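Long-range contacts in leucine-rich repeat protein (Bacteroides thetaiotaomicron, PDB 4ECN), which is of unknown function but, as an extracellular leucine-rich repeat protein with DUF4458 domains, probably takes part in protein binding: residues A[401-407]-A[756-760]; A[660-664]-A[685-691]; A[598-602]-A[614-618]; A[355-359]-A[454-458]. All coordinates share one frame; numbering follows the deposited sequence.

Interaction 1: A[401-407]-A[756-760]; sequences SDLLQDA and SNMDV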
loop_
_atom_site.group_PDB
_atom_site.type_symbol
_atom_site.label_atom_id
_atom_site.label_comp_id
_atom_site.label_asym_id
_atom_site.label_seq_id
_atom_site.Cartn_x
_atom_site.Cartn_y
_atom_site.Cartn_z
ATOM N N SER A 401 -13.349 24.723 -16.020
ATOM C CA SER A 401 -12.678 25.915 -15.498
ATOM C C SER A 401 -12.993 26.106 -14.035
ATOM O O SER A 401 -14.041 25.625 -13.570
ATOM C CB SER A 401 -13.118 27.153 -16.269
ATOM O OG SER A 401 -14.500 27.431 -16.094
ATOM N N ASP A 402 -12.146 26.892 -13.329
ATOM C CA ASP A 402 -12.375 27.186 -11.918
ATOM C C ASP A 402 -13.735 27.842 -11.760
ATOM O O ASP A 402 -14.478 27.382 -10.911
ATOM C CB ASP A 402 -11.256 28.032 -11.311
ATOM C CG ASP A 402 -9.940 27.272 -11.126
ATOM O OD1 ASP A 402 -9.696 26.291 -11.886
ATOM O OD2 ASP A 402 -9.135 27.683 -10.255
ATOM N N LEU A 403 -14.131 28.772 -12.655
ATOM C CA LEU A 403 -15.469 29.389 -12.648
ATOM C C LEU A 403 -16.598 28.339 -12.610
ATOM O O LEU A 403 -17.485 28.437 -11.750
ATOM C CB LEU A 403 -15.656 30.285 -13.896
ATOM C CG LEU A 403 -17.105 30.640 -14.325
ATOM C CD1 LEU A 403 -17.823 31.516 -13.310
ATOM C CD2 LEU A 403 -17.121 31.303 -15.671
ATOM N N LEU A 404 -16.569 27.357 -13.552
ATOM C CA LEU A 404 -17.628 26.359 -13.706
ATOM C C LEU A 404 -17.636 25.380 -12.542
ATOM O O LEU A 404 -18.704 24.916 -12.158
ATOM C CB LEU A 404 -17.518 25.607 -15.045
ATOM C CG LEU A 404 -17.613 26.478 -16.334
ATOM C CD1 LEU A 404 -17.749 25.640 -17.550
ATOM C CD2 LEU A 404 -18.791 27.420 -16.299
ATOM N N GLN A 405 -16.487 25.135 -11.925
ATOM C CA GLN A 405 -16.420 24.248 -10.769
ATOM C C GLN A 405 -17.037 24.923 -9.573
ATOM O O GLN A 405 -17.848 24.314 -8.906
ATOM C CB GLN A 405 -14.985 23.831 -10.470
ATOM C CG GLN A 405 -14.350 22.946 -11.546
ATOM C CD GLN A 405 -13.058 22.373 -11.053
ATOM O OE1 GLN A 405 -12.925 21.969 -9.892
ATOM N NE2 GLN A 405 -12.089 22.287 -11.930
ATOM N N ASP A 406 -16.710 26.203 -9.349
ATOM C CA ASP A 406 -17.235 27.035 -8.272
ATOM C C ASP A 406 -18.753 27.070 -8.355
ATOM O O ASP A 406 -19.414 26.753 -7.367
ATOM C CB ASP A 406 -16.630 28.445 -8.349
ATOM C CG ASP A 406 -15.131 28.475 -8.085
ATOM O OD1 ASP A 406 -14.597 27.470 -7.524
ATOM O OD2 ASP A 406 -14.484 29.499 -8.434
ATOM N N ALA A 407 -19.289 27.335 -9.566
ATOM C CA ALA A 407 -20.718 27.355 -9.873
ATOM C C ALA A 407 -21.433 26.031 -9.441
ATOM O O ALA A 407 -22.503 26.089 -8.833
ATOM C CB ALA A 407 -20.913 27.592 -11.359
ATOM N N SER A 756 -27.115 26.207 -16.904
ATOM C CA SER A 756 -26.682 26.809 -15.641
ATOM C C SER A 756 -25.287 27.430 -15.741
ATOM O O SER A 756 -25.097 28.559 -15.287
ATOM C CB SER A 756 -26.683 25.783 -14.504
ATOM O OG SER A 756 -27.943 25.631 -13.874
ATOM N N ASN A 757 -24.305 26.689 -16.276
ATOM C CA ASN A 757 -22.926 27.156 -16.273
ATOM C C ASN A 757 -22.322 27.165 -17.667
ATOM O O ASN A 757 -22.344 26.142 -18.364
ATOM C CB ASN A 757 -22.095 26.246 -15.358
ATOM C CG ASN A 757 -22.869 25.698 -14.193
ATOM O OD1 ASN A 757 -23.361 26.445 -13.339
ATOM N ND2 ASN A 757 -23.119 24.391 -14.226
HETATM N N MSE A 758 -21.758 28.315 -18.073
HETATM C CA MSE A 758 -21.126 28.419 -19.390
HETATM C C MSE A 758 -19.893 29.296 -19.332
HETATM O O MSE A 758 -19.930 30.387 -18.764
HETATM C CB MSE A 758 -22.090 28.940 -20.465
HETATM C CG MSE A 758 -21.481 28.846 -21.855
HETATM SE SE MSE A 758 -22.766 28.915 -23.258
HETATM C CE MSE A 758 -21.572 28.981 -24.740
ATOM N N ASP A 759 -18.806 28.819 -19.948
ATOM C CA ASP A 759 -17.551 29.558 -19.997
ATOM C C ASP A 759 -17.027 29.615 -21.438
ATOM O O ASP A 759 -16.720 28.576 -22.034
ATOM C CB ASP A 759 -16.504 28.947 -19.049
ATOM C CG ASP A 759 -15.399 29.894 -18.610
ATOM O OD1 ASP A 759 -15.166 30.908 -19.310
ATOM O OD2 ASP A 759 -14.743 29.607 -17.591
ATOM N N VAL A 760 -16.984 30.836 -21.999
ATOM C CA VAL A 760 -16.476 31.098 -23.343
ATOM C C VAL A 760 -15.223 31.992 -23.246
ATOM O O VAL A 760 -14.898 32.696 -24.211
ATOM C CB VAL A 760 -17.523 31.686 -24.332
ATOM C CG1 VAL A 760 -18.441 30.600 -24.850
ATOM C CG2 VAL A 760 -18.318 32.843 -23.734
#
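Ser401 and Asp759 supply the polar link between these segments. The hydroxyl OG of Ser401 donates over 2.7 Å to OD2 of Asp759, which accepts with its anti lone pair, on the side away from OD1. The same OG accepts from Leu404 N at 3.3 Å, so Ser401 serves as N-cap of helix 402-409 while its O-H points to the carboxylate. Asp759 reaches across with CG anti to the backbone N (chi1 -157°), and its OD1 is taken by Ser761 OG. Both oxygens of this buried acid thus have hydroxyl partners.

Strand 757-759 belongs to the parallel sheet of the leucine-rich repeat solenoid. The helix, part of the long excursion between strands 351-353 and 452-456, lies on that sheet; its residues 402-407 run nearly antiparallel to strand 757-759 (172°), the axes 8.3 Å apart. It also leans on the neighbouring strands 732-734, 780-782 and 810-812. Met758 (selenomethionine), facing away from the helix, meets Leu735, Phe747 and Phe781.

Apolar packing centres on Leu404. Its CD2 rests 3.6 Å from Asn757 CB, the two side chains sliding past each other in opposite directions, while its CG lies 3.8 Å from Asp759 CB. Leu403 approaches the acid obliquely, with CD2 3.5 Å from Asp759 OD2. One turn after Leu403, the methyl of Ala407 faces the side chain of Asn757.

Interaction 2: A[660-664]-A[685-691]; sequences GRNIS and IQKFPTE
Asn662 and Glu691 form the close-packed half of this contact. The Asn662 side chain points into the opposite segment with CG anti to its carbonyl carbon (chi1 -51°), and crosses the Glu691 side chain at about a right angle. Their amide and carboxylate planes are turned 40° apart, and Glu691 OE1 lies 3.4 Å from Asn662 CB. Glu691 bends at chi2 to bring its carboxylate there. The backbone carbonyl of Lys687 also faces the amide group, while Ile685 covers it with aliphatic carbon and Pro689 borders it. Pro689 is the centre of an inverse gamma turn, in which Thr690 N bonds to Phe688 O at 2.7 Å.

The two segments come from consecutive coils of the leucine-rich repeat solenoid, one following strand 646-650 and the other strand 675-679. Phe688 turns from the contact towards Leu704 and Leu717 of the next coil.

Ile663 forms a looser but still buried flank: its CD1 comes no nearer than 4.3 Å to Glu691 CG and leans on Tyr670 as well. On the solvent side, the exposed Lys687 starts towards the other segment, but its chain swings off and NZ makes weak bonds to Phe688 O and Thr690 OG1. The exposed Arg661 guanidinium bonds to Cys665 O. The burial of an amide beside a carboxylate and a carbonyl oxygen suggests that polar groups, as well as hydrocarbon, contribute to this junction.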
loop_
_atom_site.group_PDB
_atom_site.type_symbol
_atom_site.label_atom_id
_atom_site.label_comp_id
_atom_site.label_asym_id
_atom_site.label_seq_id
_atom_site.Cartn_x
_atom_site.Cartn_y
_atom_site.Cartn_z
ATOM N N GLY A 660 -11.081 15.790 -40.189
ATOM C CA GLY A 660 -12.199 16.477 -40.829
ATOM C C GLY A 660 -13.580 16.259 -40.243
ATOM O O GLY A 660 -14.477 17.089 -40.453
ATOM N N ARG A 661 -13.788 15.129 -39.551
ATOM C CA ARG A 661 -15.073 14.852 -38.909
ATOM C C ARG A 661 -14.794 14.076 -37.635
ATOM O O ARG A 661 -13.794 13.372 -37.560
ATOM C CB ARG A 661 -16.080 14.162 -39.848
ATOM C CG ARG A 661 -15.608 12.960 -40.640
ATOM C CD ARG A 661 -16.592 12.668 -41.771
ATOM N NE ARG A 661 -17.983 12.503 -41.318
ATOM C CZ ARG A 661 -18.526 11.341 -40.954
ATOM N NH1 ARG A 661 -17.799 10.227 -40.968
ATOM N NH2 ARG A 661 -19.796 11.288 -40.559
ATOM N N ASN A 662 -15.606 14.295 -36.600
ATOM C CA ASN A 662 -15.347 13.755 -35.255
ATOM C C ASN A 662 -15.630 12.233 -35.133
ATOM O O ASN A 662 -15.146 11.630 -34.182
ATOM C CB ASN A 662 -16.175 14.514 -34.205
ATOM C CG ASN A 662 -16.063 16.035 -34.246
ATOM O OD1 ASN A 662 -17.071 16.732 -34.097
ATOM N ND2 ASN A 662 -14.867 16.599 -34.494
ATOM N N ILE A 663 -16.357 11.617 -36.084
ATOM C CA ILE A 663 -16.652 10.167 -36.086
ATOM C C ILE A 663 -16.238 9.529 -37.442
ATOM O O ILE A 663 -16.307 10.197 -38.478
ATOM C CB ILE A 663 -18.145 9.869 -35.766
ATOM C CG1 ILE A 663 -19.115 10.622 -36.734
ATOM C CG2 ILE A 663 -18.432 10.172 -34.291
ATOM C CD1 ILE A 663 -20.600 10.183 -36.733
ATOM N N SER A 664 -15.809 8.247 -37.433
ATOM C CA SER A 664 -15.393 7.554 -38.675
ATOM C C SER A 664 -16.587 6.904 -39.430
ATOM O O SER A 664 -16.482 6.668 -40.634
ATOM C CB SER A 664 -14.337 6.492 -38.389
ATOM O OG SER A 664 -14.647 5.738 -37.230
ATOM N N ILE A 685 -11.035 19.651 -32.751
ATOM C CA ILE A 685 -12.431 19.798 -33.137
ATOM C C ILE A 685 -12.648 21.181 -33.699
ATOM O O ILE A 685 -12.414 22.193 -33.019
ATOM C CB ILE A 685 -13.342 19.506 -31.923
ATOM C CG1 ILE A 685 -13.213 18.012 -31.496
ATOM C CG2 ILE A 685 -14.791 19.895 -32.218
ATOM C CD1 ILE A 685 -13.639 17.725 -30.106
ATOM N N GLN A 686 -13.082 21.216 -34.962
ATOM C CA GLN A 686 -13.378 22.452 -35.679
ATOM C C GLN A 686 -14.875 22.630 -35.850
ATOM O O GLN A 686 -15.336 23.760 -35.936
ATOM C CB GLN A 686 -12.682 22.447 -37.034
ATOM C CG GLN A 686 -11.526 23.411 -37.080
ATOM C CD GLN A 686 -10.659 23.202 -38.290
ATOM O OE1 GLN A 686 -9.825 22.288 -38.335
ATOM N NE2 GLN A 686 -10.766 24.104 -39.249
ATOM N N LYS A 687 -15.621 21.509 -35.896
ATOM C CA LYS A 687 -17.067 21.425 -36.038
ATOM C C LYS A 687 -17.652 20.877 -34.742
ATOM O O LYS A 687 -17.258 19.806 -34.277
ATOM C CB LYS A 687 -17.454 20.547 -37.263
ATOM C CG LYS A 687 -18.868 20.818 -37.851
ATOM C CD LYS A 687 -20.031 20.009 -37.196
ATOM C CE LYS A 687 -21.426 20.623 -37.313
ATOM N NZ LYS A 687 -21.624 21.798 -36.399
ATOM N N PHE A 688 -18.580 21.626 -34.145
ATOM C CA PHE A 688 -19.254 21.264 -32.898
ATOM C C PHE A 688 -19.901 19.842 -33.040
ATOM O O PHE A 688 -20.501 19.558 -34.082
ATOM C CB PHE A 688 -20.281 22.333 -32.547
ATOM C CG PHE A 688 -21.019 22.035 -31.277
ATOM C CD1 PHE A 688 -22.188 21.282 -31.294
ATOM C CD2 PHE A 688 -20.538 22.489 -30.052
ATOM C CE1 PHE A 688 -22.857 20.989 -30.115
ATOM C CE2 PHE A 688 -21.240 22.234 -28.875
ATOM C CZ PHE A 688 -22.383 21.469 -28.913
ATOM N N PRO A 689 -19.768 18.936 -32.032
ATOM C CA PRO A 689 -20.235 17.552 -32.219
ATOM C C PRO A 689 -21.761 17.371 -32.126
ATOM O O PRO A 689 -22.269 16.660 -31.252
ATOM C CB PRO A 689 -19.524 16.800 -31.101
ATOM C CG PRO A 689 -19.335 17.807 -30.041
ATOM C CD PRO A 689 -19.066 19.091 -30.740
ATOM N N THR A 690 -22.476 17.924 -33.114
ATOM C CA THR A 690 -23.940 17.814 -33.290
ATOM C C THR A 690 -24.386 16.334 -33.176
ATOM O O THR A 690 -25.413 16.023 -32.567
ATOM C CB THR A 690 -24.318 18.405 -34.665
ATOM O OG1 THR A 690 -23.806 19.736 -34.754
ATOM C CG2 THR A 690 -25.816 18.401 -34.923
ATOM N N GLU A 691 -23.559 15.446 -33.742
ATOM C CA GLU A 691 -23.648 13.987 -33.765
ATOM C C GLU A 691 -24.043 13.410 -32.413
ATOM O O GLU A 691 -24.681 12.363 -32.366
ATOM C CB GLU A 691 -22.285 13.402 -34.167
ATOM C CG GLU A 691 -21.600 14.148 -35.307
ATOM C CD GLU A 691 -20.629 15.253 -34.938
ATOM O OE1 GLU A 691 -19.575 14.935 -34.344
ATOM O OE2 GLU A 691 -20.866 16.415 -35.339
#

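Interaction 3: A[598-602]-A[614-618]; sequences TDLKL and FCAFT
Leu600 and Phe614 both set CG anti to the backbone N (chi1 176° and -177°), which sends the leucine methyls and the phenyl ring towards one another across the inside of a leucine-rich repeat coil. Leu600, on strand 596-601, and Leu602, just past its end, are the inward leucines of the LxL signature; segment 614-618 lies on the far side of the coil and runs back at 147° to segment 598-602. Asp599 and Lys601 lie on the other side of the strand, in salt bridges with Lys388 and Asp393.

Both Leu600 methyls meet the Phe614 rim at CE2. CD1 lies in the ring plane at its edge, 3.8 Å from Phe614 CE2, whereas CD2 touches that same CE2 obliquely at 3.7 Å. CD2 also fits between two rings, since Phe617 CE1 approaches it edge-on at 4.0 Å. Leu602 and Phe614 reach towards each other from opposite directions, Leu602 CD1 standing 4.1 Å from Phe614 CE2. Phe614 further meets Phe591 edge to face, and the Phe617 ring meets that of Phe638. Replacing Phe614 by an alanine would probably open a gap beneath Leu600 and Leu602, leaving their methyls free to shift.

At the partly exposed end of the contact the link is polar. The side chains of Thr598 and Thr618 cross obliquely, and Thr598 OG1 shares a hydrogen bond of 2.8 Å with Thr618 OG1.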
loop_
_atom_site.group_PDB
_atom_site.type_symbol
_atom_site.label_atom_id
_atom_site.label_comp_id
_atom_site.label_asym_id
_atom_site.label_seq_id
_atom_site.Cartn_x
_atom_site.Cartn_y
_atom_site.Cartn_z
ATOM N N THR A 598 -16.977 -3.132 -16.969
ATOM C CA THR A 598 -17.488 -2.108 -16.048
ATOM C C THR A 598 -16.487 -0.979 -16.015
ATOM O O THR A 598 -16.863 0.193 -15.881
ATOM C CB THR A 598 -17.757 -2.661 -14.637
ATOM O OG1 THR A 598 -18.526 -3.875 -14.692
ATOM C CG2 THR A 598 -18.451 -1.659 -13.756
ATOM N N ASP A 599 -15.199 -1.334 -16.151
ATOM C CA ASP A 599 -14.125 -0.361 -16.111
ATOM C C ASP A 599 -13.155 -0.591 -17.227
ATOM O O ASP A 599 -12.736 -1.716 -17.479
ATOM C CB ASP A 599 -13.395 -0.408 -14.755
ATOM C CG ASP A 599 -14.120 0.324 -13.633
ATOM O OD1 ASP A 599 -14.089 1.585 -13.628
ATOM O OD2 ASP A 599 -14.663 -0.361 -12.723
ATOM N N LEU A 600 -12.780 0.497 -17.888
ATOM C CA LEU A 600 -11.807 0.471 -18.971
ATOM C C LEU A 600 -11.015 1.748 -18.893
ATOM O O LEU A 600 -11.599 2.830 -18.918
ATOM C CB LEU A 600 -12.490 0.275 -20.340
ATOM C CG LEU A 600 -11.617 0.314 -21.581
ATOM C CD1 LEU A 600 -10.622 -0.836 -21.609
ATOM C CD2 LEU A 600 -12.472 0.360 -22.833
ATOM N N LYS A 601 -9.697 1.613 -18.691
ATOM C CA LYS A 601 -8.755 2.721 -18.571
ATOM C C LYS A 601 -7.625 2.516 -19.577
ATOM O O LYS A 601 -6.754 1.669 -19.374
ATOM C CB LYS A 601 -8.219 2.836 -17.128
ATOM C CG LYS A 601 -9.257 3.103 -16.025
ATOM C CD LYS A 601 -9.884 4.511 -16.072
ATOM C CE LYS A 601 -10.853 4.664 -14.927
ATOM N NZ LYS A 601 -11.359 6.053 -14.808
ATOM N N LEU A 602 -7.687 3.241 -20.708
ATOM C CA LEU A 602 -6.682 3.123 -21.766
ATOM C C LEU A 602 -5.845 4.403 -21.878
ATOM O O LEU A 602 -5.069 4.540 -22.821
ATOM C CB LEU A 602 -7.369 2.808 -23.112
ATOM C CG LEU A 602 -8.063 1.431 -23.252
ATOM C CD1 LEU A 602 -8.969 1.405 -24.450
ATOM C CD2 LEU A 602 -7.063 0.281 -23.320
ATOM N N PHE A 614 -14.448 -3.325 -30.065
ATOM C CA PHE A 614 -13.432 -3.435 -29.009
ATOM C C PHE A 614 -13.970 -4.235 -27.841
ATOM O O PHE A 614 -13.349 -5.216 -27.442
ATOM C CB PHE A 614 -12.915 -2.067 -28.525
ATOM C CG PHE A 614 -11.808 -2.199 -27.494
ATOM C CD1 PHE A 614 -10.545 -2.669 -27.856
ATOM C CD2 PHE A 614 -12.037 -1.890 -26.155
ATOM C CE1 PHE A 614 -9.537 -2.835 -26.895
ATOM C CE2 PHE A 614 -11.024 -2.048 -25.198
ATOM C CZ PHE A 614 -9.782 -2.517 -25.575
ATOM N N CYS A 615 -15.139 -3.821 -27.319
ATOM C CA CYS A 615 -15.880 -4.482 -26.246
ATOM C C CYS A 615 -17.280 -3.888 -26.137
ATOM O O CYS A 615 -17.696 -3.030 -26.927
ATOM C CB CYS A 615 -15.144 -4.387 -24.910
ATOM S SG CYS A 615 -15.191 -2.736 -24.161
ATOM N N ALA A 616 -17.992 -4.386 -25.124
ATOM C CA ALA A 616 -19.298 -3.977 -24.642
ATOM C C ALA A 616 -19.136 -3.486 -23.208
ATOM O O ALA A 616 -18.045 -3.625 -22.634
ATOM C CB ALA A 616 -20.266 -5.132 -24.736
ATOM N N PHE A 617 -20.184 -2.888 -22.633
ATOM C CA PHE A 617 -20.102 -2.348 -21.287
ATOM C C PHE A 617 -21.283 -2.800 -20.451
ATOM O O PHE A 617 -22.334 -3.132 -21.010
ATOM C CB PHE A 617 -20.031 -0.810 -21.343
ATOM C CG PHE A 617 -18.841 -0.288 -22.119
ATOM C CD1 PHE A 617 -17.579 -0.204 -21.522
ATOM C CD2 PHE A 617 -18.970 0.097 -23.453
ATOM C CE1 PHE A 617 -16.468 0.251 -22.253
ATOM C CE2 PHE A 617 -17.866 0.574 -24.172
ATOM C CZ PHE A 617 -16.620 0.639 -23.572
ATOM N N THR A 618 -21.099 -2.835 -19.108
ATOM C CA THR A 618 -22.140 -3.237 -18.154
ATOM C C THR A 618 -22.943 -2.007 -17.699
ATOM O O THR A 618 -22.565 -0.867 -17.965
ATOM C CB THR A 618 -21.563 -4.006 -16.935
ATOM O OG1 THR A 618 -20.782 -3.159 -16.097
ATOM C CG2 THR A 618 -20.786 -5.227 -17.327
#

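Interaction 4: A[355-359]-A[454-458]; sequences GTHSE and YFANS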
loop_
_atom_site.group_PDB
_atom_site.type_symbol
_atom_site.label_atom_id
_atom_site.label_comp_id
_atom_site.label_asym_id
_atom_site.label_seq_id
_atom_site.Cartn_x
_atom_site.Cartn_y
_atom_site.Cartn_z
ATOM N N GLY A 355 4.143 -7.335 0.204
ATOM C CA GLY A 355 4.202 -5.969 -0.294
ATOM C C GLY A 355 2.848 -5.532 -0.791
ATOM O O GLY A 355 1.956 -6.371 -0.924
ATOM N N THR A 356 2.687 -4.227 -1.093
ATOM C CA THR A 356 1.414 -3.618 -1.519
ATOM C C THR A 356 1.682 -2.364 -2.331
ATOM O O THR A 356 2.684 -1.686 -2.120
ATOM C CB THR A 356 0.597 -3.318 -0.255
ATOM O OG1 THR A 356 -0.007 -4.530 0.164
ATOM C CG2 THR A 356 -0.466 -2.337 -0.443
ATOM N N HIS A 357 0.781 -2.053 -3.260
ATOM C CA HIS A 357 0.866 -0.844 -4.070
ATOM C C HIS A 357 0.691 0.417 -3.197
ATOM O O HIS A 357 1.144 1.495 -3.577
ATOM C CB HIS A 357 -0.188 -0.879 -5.193
ATOM C CG HIS A 357 -1.582 -1.049 -4.706
ATOM N ND1 HIS A 357 -2.118 -2.299 -4.504
ATOM C CD2 HIS A 357 -2.503 -0.115 -4.374
ATOM C CE1 HIS A 357 -3.345 -2.091 -4.043
ATOM N NE2 HIS A 357 -3.623 -0.791 -3.969
ATOM N N SER A 358 0.083 0.251 -2.013
ATOM C CA SER A 358 -0.273 1.267 -1.020
ATOM C C SER A 358 0.746 1.341 0.164
ATOM O O SER A 358 0.619 2.219 1.016
ATOM C CB SER A 358 -1.668 0.946 -0.478
ATOM O OG SER A 358 -2.292 2.059 0.142
ATOM N N GLU A 359 1.749 0.434 0.205
ATOM C CA GLU A 359 2.735 0.305 1.282
ATOM C C GLU A 359 3.396 1.677 1.649
ATOM O O GLU A 359 3.412 2.053 2.828
ATOM C CB GLU A 359 3.806 -0.713 0.861
ATOM C CG GLU A 359 4.398 -1.595 1.954
ATOM C CD GLU A 359 5.304 -2.693 1.415
ATOM O OE1 GLU A 359 5.295 -2.913 0.179
ATOM O OE2 GLU A 359 6.066 -3.291 2.213
ATOM N N TYR A 454 -0.322 -11.107 -2.021
ATOM C CA TYR A 454 0.207 -9.831 -2.492
ATOM C C TYR A 454 1.734 -9.796 -2.394
ATOM O O TYR A 454 2.314 -10.064 -1.338
ATOM C CB TYR A 454 -0.390 -8.650 -1.688
ATOM C CG TYR A 454 -1.690 -8.042 -2.193
ATOM C CD1 TYR A 454 -2.834 -8.816 -2.343
ATOM C CD2 TYR A 454 -1.824 -6.666 -2.343
ATOM C CE1 TYR A 454 -4.044 -8.254 -2.754
ATOM C CE2 TYR A 454 -3.032 -6.092 -2.750
ATOM C CZ TYR A 454 -4.147 -6.888 -2.930
ATOM O OH TYR A 454 -5.337 -6.337 -3.355
ATOM N N PHE A 455 2.373 -9.515 -3.541
ATOM C CA PHE A 455 3.804 -9.286 -3.744
ATOM C C PHE A 455 3.975 -7.956 -4.353
ATOM O O PHE A 455 3.317 -7.680 -5.357
ATOM C CB PHE A 455 4.445 -10.333 -4.646
ATOM C CG PHE A 455 4.234 -11.782 -4.329
ATOM C CD1 PHE A 455 5.120 -12.462 -3.504
ATOM C CD2 PHE A 455 3.229 -12.503 -4.959
ATOM C CE1 PHE A 455 4.962 -13.823 -3.258
ATOM C CE2 PHE A 455 3.076 -13.862 -4.724
ATOM C CZ PHE A 455 3.938 -14.513 -3.866
ATOM N N ALA A 456 4.833 -7.111 -3.802
ATOM C CA ALA A 456 5.055 -5.813 -4.424
ATOM C C ALA A 456 6.346 -5.197 -3.945
ATOM O O ALA A 456 6.805 -5.488 -2.840
ATOM C CB ALA A 456 3.892 -4.868 -4.151
ATOM N N ASN A 457 6.939 -4.360 -4.816
ATOM C CA ASN A 457 8.144 -3.555 -4.620
ATOM C C ASN A 457 9.296 -4.381 -4.082
ATOM O O ASN A 457 9.975 -3.959 -3.137
ATOM C CB ASN A 457 7.842 -2.414 -3.677
ATOM C CG ASN A 457 6.504 -1.781 -3.906
ATOM O OD1 ASN A 457 6.259 -1.149 -4.934
ATOM N ND2 ASN A 457 5.606 -1.967 -2.954
ATOM N N SER A 458 9.502 -5.571 -4.705
ATOM C CA SER A 458 10.545 -6.550 -4.379
ATOM C C SER A 458 11.576 -6.679 -5.511
ATOM O O SER A 458 11.231 -6.525 -6.697
ATOM C CB SER A 458 9.927 -7.916 -4.094
ATOM O OG SER A 458 9.249 -7.936 -2.845
#
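Glu359 OE1 is gripped by Asn457 ND2 at 3.3 Å and by Thr356 N at 3.2 Å, the two donors coming from opposite faces of the carboxylate plane. Thr434 OG1 bonds to the same oxygen, and Gly332 N to OE2. The Asn457 amide is nearly coplanar with both of its acceptors: ND2 meets OE1 almost along the C-O axis, and also gives a bond of 3.1 Å to Thr356 O, arriving from above the carbonyl plane. Its OD1 accepts from Asn500 ND2, so the amide is held at both atoms, which probably fixes its rotation. With alanine in place of Asn457, Glu359 OE1 and Thr356 O would probably lose this shared donor, and Asn500 its acceptor.

Thr356 to Glu359 form a type I turn just after strand 351-353, packed against the end of the adjacent parallel strand 452-456 of the leucine-rich repeat sheet. The backbones come very close, with 4.2 Å between the CA atoms of Gly355 and Ala456; a CB on Gly355 would collide with Ala456 O. The Ala456 methyl lies over the Gly355-Thr356 peptide, 3.3 Å from Thr356 N.

Tyr454 and His357 meet edge to edge, CE2 of the tyrosine being 4.2 Å from CE1 of the histidine. Glu497 and His386 hold the imidazole through ND1 and NE2 respectively. Gly355 O also sits at the tyrosine ring edge. With donors reaching both oxygens, the buried Glu359 carboxylate is probably stabilised as an anion, tying turn and strand together by polar bonds.

Overall arrangement
Interactions 3 and 4 involve the same ten-stranded sheet of the solenoid, their centres 26 Å apart, whereas interaction 1 lies on the following ten-stranded sheet. Interactions 1 and 4 alternate along the chain: the excursion that leaves beside 355-359 sends helix 402-409 to the later repeats, 41 Å away between centres, before returning at 454-458. Interactions 2 and 3 both fall within the sequence spanned by interaction 1. Interaction 2 is its nearest neighbour, with about 8 Å between closest atoms, but the contacts nowhere touch. The sodium ion, bound at Gln314 and Val317, sits by the edge strand 317-319 of the sheet that interactions 3 and 4 share.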